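PDB 6HND: aromatic-amino-acid:2-oxoglutarate transaminase, which probably transfers amino groups from aromatic amino acids, and perhaps 2-aminoadipate, to 2-oxo acids with the help of pyridoxal 5'-phosphate. Local coordinates for residues V110-L124 against L376-N388. Numbering follows the deposited sequence.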
loop_
_atom_site.group_PDB
_atom_site.type_symbol
_atom_site.label_atom_id
_atom_site.label_comp_id
_atom_site.label_asym_id
_atom_site.label_seq_id
_atom_site.Cartn_x
_atom_site.Cartn_y
_atom_site.Cartn_z
ATOM N N VAL B 110 -17.125 18.360 -7.113
ATOM C CA VAL B 110 -17.347 17.973 -5.693
ATOM C C VAL B 110 -16.366 18.787 -4.836
ATOM O O VAL B 110 -15.166 18.845 -5.161
ATOM C CB VAL B 110 -17.181 16.454 -5.540
ATOM C CG1 VAL B 110 -17.326 15.977 -4.102
ATOM C CG2 VAL B 110 -18.160 15.727 -6.443
ATOM N N HIS B 111 -16.868 19.417 -3.791
ATOM C CA HIS B 111 -16.051 20.163 -2.804
ATOM C C HIS B 111 -15.857 19.286 -1.562
ATOM O O HIS B 111 -16.860 18.802 -0.975
ATOM C CB HIS B 111 -16.713 21.508 -2.476
ATOM C CG HIS B 111 -15.917 22.320 -1.526
ATOM N ND1 HIS B 111 -14.885 23.113 -1.960
ATOM C CD2 HIS B 111 -15.959 22.415 -0.173
ATOM C CE1 HIS B 111 -14.326 23.711 -0.913
ATOM N NE2 HIS B 111 -14.970 23.290 0.203
ATOM N N ILE B 112 -14.601 19.071 -1.187
ATOM C CA ILE B 112 -14.231 18.283 0.020
ATOM C C ILE B 112 -13.730 19.273 1.064
ATOM O O ILE B 112 -12.647 19.845 0.858
ATOM C CB ILE B 112 -13.188 17.200 -0.318
ATOM C CG1 ILE B 112 -13.665 16.302 -1.469
ATOM C CG2 ILE B 112 -12.836 16.424 0.952
ATOM C CD1 ILE B 112 -12.661 15.261 -1.920
ATOM N N SER B 113 -14.503 19.474 2.126
ATOM C CA SER B 113 -14.225 20.464 3.205
ATOM C C SER B 113 -13.441 19.798 4.348
ATOM O O SER B 113 -13.447 18.534 4.460
ATOM C CB SER B 113 -15.528 21.085 3.685
ATOM O OG SER B 113 -16.454 20.081 4.098
ATOM N N ARG B 114 -12.826 20.615 5.196
ATOM C CA ARG B 114 -12.119 20.155 6.411
ATOM C C ARG B 114 -13.073 19.309 7.250
ATOM O O ARG B 114 -12.633 18.239 7.729
ATOM C CB ARG B 114 -11.553 21.339 7.197
ATOM C CG ARG B 114 -10.692 20.940 8.388
ATOM C CD ARG B 114 -10.195 22.169 9.134
ATOM N NE ARG B 114 -9.206 22.910 8.349
ATOM C CZ ARG B 114 -7.898 22.651 8.294
ATOM N NH1 ARG B 114 -7.362 21.681 9.015
ATOM N NH2 ARG B 114 -7.115 23.387 7.522
ATOM N N HIS B 115 -14.335 19.726 7.384
ATOM C CA HIS B 115 -15.310 19.112 8.332
ATOM C C HIS B 115 -16.622 18.811 7.625
ATOM O O HIS B 115 -17.069 19.670 6.851
ATOM C CB HIS B 115 -15.601 20.021 9.544
ATOM C CG HIS B 115 -14.391 20.352 10.354
ATOM N ND1 HIS B 115 -13.797 19.436 11.197
ATOM C CD2 HIS B 115 -13.665 21.491 10.448
ATOM C CE1 HIS B 115 -12.781 20.014 11.802
ATOM N NE2 HIS B 115 -12.657 21.261 11.346
ATOM N N THR B 116 -17.224 17.663 7.947
ATOM C CA THR B 116 -18.578 17.273 7.493
ATOM C C THR B 116 -19.295 16.547 8.629
ATOM O O THR B 116 -18.596 15.939 9.459
ATOM C CB THR B 116 -18.483 16.395 6.245
ATOM O OG1 THR B 116 -19.757 16.436 5.605
ATOM C CG2 THR B 116 -18.096 14.967 6.566
ATOM N N THR B 117 -20.630 16.586 8.639
ATOM C CA THR B 117 -21.505 15.750 9.517
ATOM C C THR B 117 -22.343 14.788 8.658
ATOM O O THR B 117 -23.230 14.106 9.214
ATOM C CB THR B 117 -22.390 16.659 10.383
ATOM O OG1 THR B 117 -23.107 17.523 9.500
ATOM C CG2 THR B 117 -21.589 17.499 11.356
ATOM N N ASP B 118 -22.111 14.751 7.343
ATOM C CA ASP B 118 -22.807 13.792 6.456
ATOM C C ASP B 118 -22.138 12.432 6.638
ATOM O O ASP B 118 -20.985 12.272 6.255
ATOM C CB ASP B 118 -22.785 14.259 5.005
ATOM C CG ASP B 118 -23.552 13.330 4.081
ATOM O OD1 ASP B 118 -23.742 12.162 4.451
ATOM O OD2 ASP B 118 -23.960 13.782 3.001
ATOM N N PRO B 119 -22.820 11.415 7.223
ATOM C CA PRO B 119 -22.207 10.101 7.438
ATOM C C PRO B 119 -21.807 9.326 6.171
ATOM O O PRO B 119 -21.233 8.246 6.285
ATOM C CB PRO B 119 -23.295 9.312 8.195
ATOM C CG PRO B 119 -24.586 10.025 7.868
ATOM C CD PRO B 119 -24.201 11.481 7.740
ATOM N N LYS B 120 -22.119 9.858 4.994
ATOM C CA LYS B 120 -21.841 9.178 3.710
ATOM C C LYS B 120 -20.623 9.835 3.054
ATOM O O LYS B 120 -20.157 9.313 2.009
ATOM C CB LYS B 120 -23.111 9.202 2.866
ATOM C CG LYS B 120 -24.278 8.393 3.435
ATOM C CD LYS B 120 -24.641 7.193 2.585
ATOM C CE LYS B 120 -26.067 6.722 2.765
ATOM N NZ LYS B 120 -26.626 6.267 1.472
ATOM N N LEU B 121 -20.081 10.885 3.684
ATOM C CA LEU B 121 -18.900 11.636 3.181
ATOM C C LEU B 121 -17.732 11.487 4.144
ATOM O O LEU B 121 -17.959 11.332 5.340
ATOM C CB LEU B 121 -19.235 13.118 3.023
ATOM C CG LEU B 121 -20.334 13.445 2.019
ATOM C CD1 LEU B 121 -20.596 14.951 1.981
ATOM C CD2 LEU B 121 -19.966 12.925 0.647
ATOM N N ILE B 122 -16.517 11.576 3.607
ATOM C CA ILE B 122 -15.267 11.693 4.408
ATOM C C ILE B 122 -14.774 13.129 4.272
ATOM O O ILE B 122 -14.658 13.576 3.143
ATOM C CB ILE B 122 -14.233 10.652 3.954
ATOM C CG1 ILE B 122 -14.883 9.277 3.800
ATOM C CG2 ILE B 122 -13.069 10.606 4.919
ATOM C CD1 ILE B 122 -13.995 8.254 3.134
ATOM N N ASP B 123 -14.537 13.808 5.395
ATOM C CA ASP B 123 -13.945 15.163 5.443
ATOM C C ASP B 123 -12.414 15.032 5.490
ATOM O O ASP B 123 -11.887 13.887 5.692
ATOM C CB ASP B 123 -14.541 15.980 6.594
ATOM C CG ASP B 123 -14.400 15.368 7.978
ATOM O OD1 ASP B 123 -13.473 14.574 8.150
ATOM O OD2 ASP B 123 -15.218 15.714 8.880
ATOM N N LEU B 124 -11.705 16.141 5.305
ATOM C CA LEU B 124 -10.222 16.098 5.284
ATOM C C LEU B 124 -9.680 15.962 6.716
ATOM O O LEU B 124 -8.600 15.357 6.873
ATOM C CB LEU B 124 -9.672 17.334 4.583
ATOM C CG LEU B 124 -10.091 17.500 3.123
ATOM C CD1 LEU B 124 -9.568 18.824 2.580
ATOM C CD2 LEU B 124 -9.588 16.350 2.266
ATOM N N LEU B 376 -6.437 9.953 1.587
ATOM C CA LEU B 376 -6.752 11.107 0.694
ATOM C C LEU B 376 -7.495 10.540 -0.511
ATOM O O LEU B 376 -8.426 11.180 -0.977
ATOM C CB LEU B 376 -5.465 11.844 0.280
ATOM C CG LEU B 376 -5.659 13.001 -0.707
ATOM C CD1 LEU B 376 -6.762 13.954 -0.258
ATOM C CD2 LEU B 376 -4.365 13.765 -0.949
ATOM N N THR B 377 -7.093 9.366 -0.991
ATOM C CA THR B 377 -7.686 8.745 -2.203
ATOM C C THR B 377 -9.060 8.187 -1.855
ATOM O O THR B 377 -9.983 8.393 -2.656
ATOM C CB THR B 377 -6.779 7.663 -2.774
ATOM O OG1 THR B 377 -5.596 8.374 -3.129
ATOM C CG2 THR B 377 -7.397 6.923 -3.945
ATOM N N GLN B 378 -9.163 7.487 -0.722
ATOM C CA GLN B 378 -10.451 6.987 -0.183
ATOM C C GLN B 378 -11.404 8.178 -0.069
ATOM O O GLN B 378 -12.588 8.003 -0.348
ATOM C CB GLN B 378 -10.281 6.351 1.188
ATOM C CG GLN B 378 -9.553 5.023 1.169
ATOM C CD GLN B 378 -9.567 4.375 2.533
ATOM O OE1 GLN B 378 -10.641 4.081 3.084
ATOM N NE2 GLN B 378 -8.376 4.133 3.076
ATOM N N THR B 379 -10.894 9.324 0.379
ATOM C CA THR B 379 -11.693 10.556 0.598
ATOM C C THR B 379 -12.203 11.029 -0.766
ATOM O O THR B 379 -13.419 11.131 -0.902
ATOM C CB THR B 379 -10.888 11.617 1.357
ATOM O OG1 THR B 379 -10.543 11.046 2.616
ATOM C CG2 THR B 379 -11.637 12.917 1.560
ATOM N N ILE B 380 -11.304 11.241 -1.737
ATOM C CA ILE B 380 -11.680 11.743 -3.085
ATOM C C ILE B 380 -12.640 10.740 -3.730
ATOM O O ILE B 380 -13.694 11.160 -4.221
ATOM C CB ILE B 380 -10.450 12.049 -3.948
ATOM C CG1 ILE B 380 -9.706 13.278 -3.415
ATOM C CG2 ILE B 380 -10.842 12.217 -5.416
ATOM C CD1 ILE B 380 -8.368 13.503 -4.083
ATOM N N VAL B 381 -12.328 9.454 -3.698
ATOM C CA VAL B 381 -13.120 8.441 -4.453
ATOM C C VAL B 381 -14.497 8.309 -3.795
ATOM O O VAL B 381 -15.517 8.282 -4.542
ATOM C CB VAL B 381 -12.383 7.096 -4.609
ATOM C CG1 VAL B 381 -13.324 6.008 -5.068
ATOM C CG2 VAL B 381 -11.194 7.221 -5.552
ATOM N N ASN B 382 -14.554 8.257 -2.466
ATOM C CA ASN B 382 -15.846 8.106 -1.749
ATOM C C ASN B 382 -16.743 9.316 -2.052
ATOM O O ASN B 382 -17.926 9.120 -2.418
ATOM C CB ASN B 382 -15.659 7.937 -0.246
ATOM C CG ASN B 382 -16.972 7.909 0.493
ATOM O OD1 ASN B 382 -17.592 6.862 0.629
ATOM N ND2 ASN B 382 -17.390 9.066 0.971
ATOM N N ASN B 383 -16.216 10.532 -1.914
ATOM C CA ASN B 383 -17.044 11.759 -2.017
ATOM C C ASN B 383 -17.506 11.922 -3.467
ATOM O O ASN B 383 -18.636 12.365 -3.680
ATOM C CB ASN B 383 -16.308 12.947 -1.412
ATOM C CG ASN B 383 -16.156 12.793 0.087
ATOM O OD1 ASN B 383 -16.298 11.685 0.623
ATOM N ND2 ASN B 383 -15.837 13.883 0.770
ATOM N N VAL B 384 -16.690 11.537 -4.445
ATOM C CA VAL B 384 -17.067 11.671 -5.878
ATOM C C VAL B 384 -18.255 10.727 -6.115
ATOM O O VAL B 384 -19.252 11.185 -6.729
ATOM C CB VAL B 384 -15.882 11.421 -6.830
ATOM C CG1 VAL B 384 -16.343 11.159 -8.268
ATOM C CG2 VAL B 384 -14.854 12.554 -6.777
ATOM N N ILE B 385 -18.194 9.494 -5.588
ATOM C CA ILE B 385 -19.238 8.446 -5.816
ATOM C C ILE B 385 -20.527 8.855 -5.091
ATOM O O ILE B 385 -21.581 8.819 -5.735
ATOM C CB ILE B 385 -18.733 7.031 -5.452
ATOM C CG1 ILE B 385 -17.840 6.477 -6.549
ATOM C CG2 ILE B 385 -19.879 6.057 -5.198
ATOM C CD1 ILE B 385 -17.119 5.237 -6.191
ATOM N N GLN B 386 -20.437 9.328 -3.849
ATOM C CA GLN B 386 -21.610 9.662 -3.000
ATOM C C GLN B 386 -22.226 11.004 -3.451
ATOM O O GLN B 386 -23.462 11.074 -3.577
ATOM C CB GLN B 386 -21.210 9.644 -1.517
ATOM C CG GLN B 386 -22.049 8.709 -0.629
ATOM C CD GLN B 386 -21.541 7.288 -0.424
ATOM O OE1 GLN B 386 -22.080 6.351 -1.005
ATOM N NE2 GLN B 386 -20.574 7.080 0.468
ATOM N N GLU B 387 -21.435 12.035 -3.747
ATOM C CA GLU B 387 -21.992 13.384 -4.038
ATOM C C GLU B 387 -22.314 13.579 -5.527
ATOM O O GLU B 387 -23.387 14.101 -5.830
ATOM C CB GLU B 387 -21.051 14.488 -3.565
ATOM C CG GLU B 387 -21.615 15.284 -2.403
ATOM C CD GLU B 387 -20.885 16.598 -2.241
ATOM O OE1 GLU B 387 -20.307 16.819 -1.154
ATOM O OE2 GLU B 387 -20.861 17.370 -3.239
ATOM N N ASN B 388 -21.390 13.265 -6.423
ATOM C CA ASN B 388 -21.593 13.494 -7.871
ATOM C C ASN B 388 -22.472 12.377 -8.431
ATOM O O ASN B 388 -23.437 12.705 -9.134
ATOM C CB ASN B 388 -20.282 13.567 -8.644
ATOM C CG ASN B 388 -20.535 13.945 -10.084
ATOM O OD1 ASN B 388 -20.236 13.175 -10.993
ATOM N ND2 ASN B 388 -21.115 15.116 -10.279
HETATM O O HOH W 1 -17.354 16.409 -0.387
#
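N383 spans the backbone of I122 with both ends of its amide: N383 OD1 accepts from I122 N at 3.0 Å in a nearly straight bond on an in-plane lone pair, while N383 ND2 gives to I122 O at 2.7 Å, tilted from the carbonyl plane. With CG anti to the carbonyl carbon (chi1 -67°), the amide is carried out to the loop around I122. N382 ND2 also donates to N383 OD1, which holds the carboxamide's rotation. I122 points at the helix and lies along T379 and N382: its CG2 is 3.4 Å from T379 OG1, whose hydroxyl bonds back to G375, and CD1 reaches Q378 O and the CB of N382. Helix 376-388 packs against the two-stranded antiparallel sheet of strands 53-60 and 109-113 in this aminotransferase of class I/II fold; near its start it meets the second subunit, where T377 OG1 bonds to S374 of that chain. V110 points at the helix, CG1 3.9 Å from N383 O and from E387 OE2, CG2 3.7 Å from N388 CB. At the turn D118-L121, K120 O takes two amide donors, Q386 NE2 at 2.7 Å and N382 ND2 at 3.0 Å.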